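Local coordinates for TIR protein (Paracoccus denitrificans PD1222, PDB 3H16) that is a bacterial member of the TIR-domain family, with a parallel beta-sheet flanked by helices, at residues Ser56-Asp68 against Phe85-Leu98. Numbering follows the deposited sequence.
Sequences SLRPGDSLRRSID and FFKKEWPQKELDGL
Trp90 pushes the edge of its six-membered ring against Leu57, whose CB lies 3.6 Å from Trp90 CH2, and against Asp61, whose O sits in the ring plane beside CZ3. Leu63, the first residue of helix 63-73, rests CB over one face, a CH-pi contact; Lys88 CB lies against the opposite face. Trp90 NE1 donates to Phe85 O at 2.9 Å in a bent bond (132°), tilted from the ring plane, which helps orient the indole, and it also sits above the centre of the Phe85 ring.

From Leu63 CB, which besides resting over the six-membered ring meets Glu94 CG at 3.6 Å, the side chain runs outward: CG and then CD2 pass Glu94 O, CD2 ending among Phe85 CZ, Leu95 CD2 (3.7 Å) and Leu98 CD2. With CG anti to the backbone N (chi1 177°), the chain points toward this largely apolar cluster. One helical turn on, Ile67 CD1 packs on Leu98 CD1 at 3.5 Å.

Glu94 reaches the helix start, where OE1 is modelled as accepting from Ser62 OG and Arg64 N, although its exact position is uncertain. Ser62 itself is the N-cap: its OG accepts from Arg65 N at 3.0 Å, almost straight (174°). At the other end, Lys88 lays CD against Pro59 CD at 3.5 Å, and its NZ continues to His84 O and a salt bridge with Glu30. Helix 63-73, following edge strand 50-57, thus packs on the segment after strand 74-81; Leu63 touches strand 21-28, Phe85 and Leu98 strand 74-81, in the five-stranded parallel alpha/beta fold (order 2-1-3-4-5) of TIR domains.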
# COMPACT_ATOMS: atom_id res chain seq x y z
N SER B 56 -18.58 16.71 -7.37
CA SER B 56 -19.29 15.81 -8.28
C SER B 56 -18.84 16.23 -9.67
O SER B 56 -18.69 17.42 -9.95
CB SER B 56 -20.79 16.00 -8.16
OG SER B 56 -21.20 15.89 -6.81
N LEU B 57 -18.63 15.27 -10.55
CA LEU B 57 -18.18 15.60 -11.89
C LEU B 57 -19.20 15.28 -12.99
O LEU B 57 -20.01 14.35 -12.88
CB LEU B 57 -16.86 14.89 -12.15
CG LEU B 57 -15.77 15.31 -11.15
CD1 LEU B 57 -14.58 14.37 -11.25
CD2 LEU B 57 -15.34 16.75 -11.41
N ARG B 58 -19.16 16.09 -14.05
CA ARG B 58 -20.03 15.96 -15.21
C ARG B 58 -19.17 16.11 -16.47
O ARG B 58 -18.15 16.80 -16.45
CB ARG B 58 -21.10 17.05 -15.17
CG ARG B 58 -21.90 17.04 -13.88
CD ARG B 58 -22.90 18.18 -13.82
NE ARG B 58 -22.26 19.49 -13.89
CZ ARG B 58 -22.93 20.64 -13.89
NH1 ARG B 58 -24.25 20.64 -13.82
NH2 ARG B 58 -22.27 21.79 -13.95
N PRO B 59 -19.57 15.46 -17.59
CA PRO B 59 -18.81 15.54 -18.83
C PRO B 59 -18.40 16.96 -19.11
O PRO B 59 -19.22 17.86 -19.03
CB PRO B 59 -19.79 15.02 -19.88
CG PRO B 59 -20.67 14.09 -19.11
CD PRO B 59 -20.90 14.87 -17.83
N GLY B 60 -17.13 17.18 -19.42
CA GLY B 60 -16.69 18.53 -19.70
C GLY B 60 -15.96 19.17 -18.54
O GLY B 60 -14.92 19.80 -18.75
N ASP B 61 -16.50 19.01 -17.34
CA ASP B 61 -15.86 19.57 -16.15
C ASP B 61 -14.37 19.30 -16.19
O ASP B 61 -13.92 18.37 -16.87
CB ASP B 61 -16.43 18.95 -14.87
CG ASP B 61 -17.79 19.48 -14.52
OD1 ASP B 61 -17.99 20.72 -14.60
OD2 ASP B 61 -18.67 18.67 -14.15
N SER B 62 -13.61 20.10 -15.45
CA SER B 62 -12.17 19.95 -15.41
C SER B 62 -11.70 19.14 -14.21
O SER B 62 -11.53 19.69 -13.11
CB SER B 62 -11.48 21.31 -15.38
OG SER B 62 -10.09 21.18 -15.13
N LEU B 63 -11.48 17.84 -14.40
CA LEU B 63 -10.99 17.00 -13.32
C LEU B 63 -9.73 17.70 -12.80
O LEU B 63 -9.49 17.77 -11.59
CB LEU B 63 -10.63 15.61 -13.85
CG LEU B 63 -10.02 14.62 -12.85
CD1 LEU B 63 -10.94 14.47 -11.64
CD2 LEU B 63 -9.81 13.28 -13.55
N ARG B 64 -8.95 18.22 -13.74
CA ARG B 64 -7.71 18.94 -13.44
C ARG B 64 -7.88 19.92 -12.28
O ARG B 64 -7.34 19.71 -11.20
CB ARG B 64 -7.25 19.71 -14.69
CG ARG B 64 -6.01 19.16 -15.36
CD ARG B 64 -4.81 19.22 -14.43
NE ARG B 64 -3.60 18.64 -15.02
CZ ARG B 64 -2.45 18.48 -14.37
NH1 ARG B 64 -2.34 18.85 -13.10
NH2 ARG B 64 -1.41 17.94 -14.99
N ARG B 65 -8.64 20.99 -12.52
CA ARG B 65 -8.86 22.03 -11.51
C ARG B 65 -9.53 21.51 -10.26
O ARG B 65 -9.22 21.97 -9.16
CB ARG B 65 -9.70 23.17 -12.10
CG ARG B 65 -9.02 23.93 -13.24
CD ARG B 65 -9.82 25.14 -13.68
NE ARG B 65 -9.19 25.82 -14.80
CZ ARG B 65 -9.11 25.31 -16.03
NH1 ARG B 65 -9.61 24.11 -16.30
NH2 ARG B 65 -8.50 25.99 -16.99
N SER B 66 -10.45 20.57 -10.42
CA SER B 66 -11.16 20.01 -9.28
C SER B 66 -10.17 19.38 -8.30
O SER B 66 -10.32 19.53 -7.08
CB SER B 66 -12.17 18.96 -9.74
OG SER B 66 -12.87 18.41 -8.63
N ILE B 67 -9.18 18.67 -8.84
CA ILE B 67 -8.18 18.01 -8.02
C ILE B 67 -7.30 19.04 -7.31
O ILE B 67 -7.00 18.89 -6.13
CB ILE B 67 -7.29 17.07 -8.88
CG1 ILE B 67 -8.13 15.91 -9.41
CG2 ILE B 67 -6.15 16.51 -8.05
CD1 ILE B 67 -8.61 14.96 -8.34
N ASP B 68 -6.88 20.08 -8.04
CA ASP B 68 -6.04 21.12 -7.45
C ASP B 68 -6.76 21.72 -6.25
O ASP B 68 -6.20 21.84 -5.17
CB ASP B 68 -5.76 22.23 -8.47
CG ASP B 68 -4.95 21.74 -9.65
OD1 ASP B 68 -3.81 21.25 -9.45
OD2 ASP B 68 -5.44 21.84 -10.79
N PHE B 85 -17.62 7.13 -13.82
CA PHE B 85 -16.52 8.07 -13.88
C PHE B 85 -15.76 7.84 -15.18
O PHE B 85 -15.14 8.76 -15.73
CB PHE B 85 -15.61 7.90 -12.67
CG PHE B 85 -14.36 8.73 -12.71
CD1 PHE B 85 -13.22 8.25 -13.35
CD2 PHE B 85 -14.31 9.97 -12.09
CE1 PHE B 85 -12.05 8.99 -13.36
CE2 PHE B 85 -13.14 10.72 -12.10
CZ PHE B 85 -12.00 10.23 -12.73
N PHE B 86 -15.81 6.61 -15.69
CA PHE B 86 -15.13 6.30 -16.95
C PHE B 86 -15.87 6.84 -18.16
O PHE B 86 -15.26 7.34 -19.10
CB PHE B 86 -14.93 4.79 -17.12
CG PHE B 86 -14.02 4.16 -16.10
CD1 PHE B 86 -13.07 4.93 -15.44
CD2 PHE B 86 -14.08 2.80 -15.86
CE1 PHE B 86 -12.18 4.33 -14.53
CE2 PHE B 86 -13.19 2.19 -14.96
CZ PHE B 86 -12.24 2.97 -14.30
N LYS B 87 -17.20 6.74 -18.14
CA LYS B 87 -18.00 7.21 -19.25
C LYS B 87 -18.04 8.72 -19.40
O LYS B 87 -18.83 9.23 -20.19
CB LYS B 87 -19.42 6.66 -19.15
CG LYS B 87 -19.48 5.14 -19.33
CD LYS B 87 -20.89 4.66 -19.59
CE LYS B 87 -20.92 3.16 -19.85
NZ LYS B 87 -22.30 2.67 -20.10
N LYS B 88 -17.20 9.43 -18.65
CA LYS B 88 -17.17 10.88 -18.76
C LYS B 88 -16.23 11.33 -19.88
O LYS B 88 -16.25 12.50 -20.28
CB LYS B 88 -16.72 11.52 -17.43
CG LYS B 88 -17.72 11.41 -16.28
CD LYS B 88 -18.93 12.30 -16.50
CE LYS B 88 -19.96 12.10 -15.43
NZ LYS B 88 -20.32 10.67 -15.36
N GLU B 89 -15.42 10.41 -20.38
CA GLU B 89 -14.48 10.70 -21.47
C GLU B 89 -13.47 11.80 -21.13
O GLU B 89 -13.44 12.84 -21.78
CB GLU B 89 -15.24 11.11 -22.74
CG GLU B 89 -16.11 10.03 -23.35
CD GLU B 89 -16.58 10.41 -24.74
OE1 GLU B 89 -17.26 11.45 -24.88
OE2 GLU B 89 -16.27 9.67 -25.70
N TRP B 90 -12.64 11.58 -20.12
CA TRP B 90 -11.66 12.58 -19.76
C TRP B 90 -10.47 12.43 -20.69
O TRP B 90 -10.05 11.31 -20.98
CB TRP B 90 -11.16 12.38 -18.33
CG TRP B 90 -12.22 12.18 -17.30
CD1 TRP B 90 -12.58 11.00 -16.72
CD2 TRP B 90 -13.03 13.19 -16.70
NE1 TRP B 90 -13.57 11.21 -15.80
CE2 TRP B 90 -13.86 12.54 -15.76
CE3 TRP B 90 -13.13 14.57 -16.86
CZ2 TRP B 90 -14.79 13.24 -14.99
CZ3 TRP B 90 -14.05 15.27 -16.09
CH2 TRP B 90 -14.87 14.59 -15.16
N PRO B 91 -9.92 13.55 -21.19
CA PRO B 91 -8.76 13.49 -22.09
C PRO B 91 -7.57 13.03 -21.25
O PRO B 91 -7.59 13.16 -20.02
CB PRO B 91 -8.60 14.94 -22.55
CG PRO B 91 -9.99 15.51 -22.40
CD PRO B 91 -10.44 14.92 -21.10
N GLN B 92 -6.52 12.51 -21.89
CA GLN B 92 -5.35 12.06 -21.13
C GLN B 92 -4.79 13.18 -20.24
O GLN B 92 -4.45 12.96 -19.08
CB GLN B 92 -4.26 11.56 -22.08
CG GLN B 92 -2.94 11.23 -21.39
CD GLN B 92 -3.02 9.97 -20.55
OE1 GLN B 92 -3.23 8.88 -21.07
NE2 GLN B 92 -2.84 10.11 -19.23
N LYS B 93 -4.69 14.37 -20.81
CA LYS B 93 -4.16 15.53 -20.10
C LYS B 93 -4.99 15.87 -18.85
O LYS B 93 -4.54 16.61 -17.97
CB LYS B 93 -4.10 16.73 -21.05
CG LYS B 93 -3.19 17.86 -20.59
CD LYS B 93 -3.10 18.97 -21.64
CE LYS B 93 -2.46 18.47 -22.94
NZ LYS B 93 -2.40 19.54 -23.97
N GLU B 94 -6.20 15.33 -18.77
CA GLU B 94 -7.06 15.61 -17.63
C GLU B 94 -6.83 14.58 -16.53
O GLU B 94 -7.11 14.84 -15.35
CB GLU B 94 -8.53 15.58 -18.08
CG GLU B 94 -9.47 16.39 -17.21
CD GLU B 94 -9.25 17.88 -17.34
OE1 GLU B 94 -9.89 18.65 -16.59
OE2 GLU B 94 -8.44 18.29 -18.20
N LEU B 95 -6.31 13.42 -16.91
CA LEU B 95 -6.04 12.35 -15.97
C LEU B 95 -4.68 12.49 -15.30
O LEU B 95 -4.52 12.11 -14.15
CB LEU B 95 -6.12 11.00 -16.67
CG LEU B 95 -7.53 10.65 -17.16
CD1 LEU B 95 -7.57 9.22 -17.67
CD2 LEU B 95 -8.51 10.83 -15.99
N ASP B 96 -3.72 13.05 -16.03
CA ASP B 96 -2.34 13.22 -15.55
C ASP B 96 -2.12 13.69 -14.11
O ASP B 96 -1.21 13.20 -13.44
CB ASP B 96 -1.55 14.13 -16.50
CG ASP B 96 -1.31 13.50 -17.87
OD1 ASP B 96 -1.27 12.25 -17.96
OD2 ASP B 96 -1.13 14.26 -18.85
N GLY B 97 -2.93 14.63 -13.63
CA GLY B 97 -2.74 15.11 -12.27
C GLY B 97 -3.11 14.08 -11.22
O GLY B 97 -2.59 14.10 -10.10
N LEU B 98 -4.01 13.17 -11.59
CA LEU B 98 -4.51 12.13 -10.71
C LEU B 98 -3.48 11.09 -10.29
O LEU B 98 -3.81 10.13 -9.58
CB LEU B 98 -5.68 11.43 -11.41
CG LEU B 98 -6.84 10.90 -10.57
CD1 LEU B 98 -7.41 12.02 -9.69
CD2 LEU B 98 -7.92 10.37 -11.50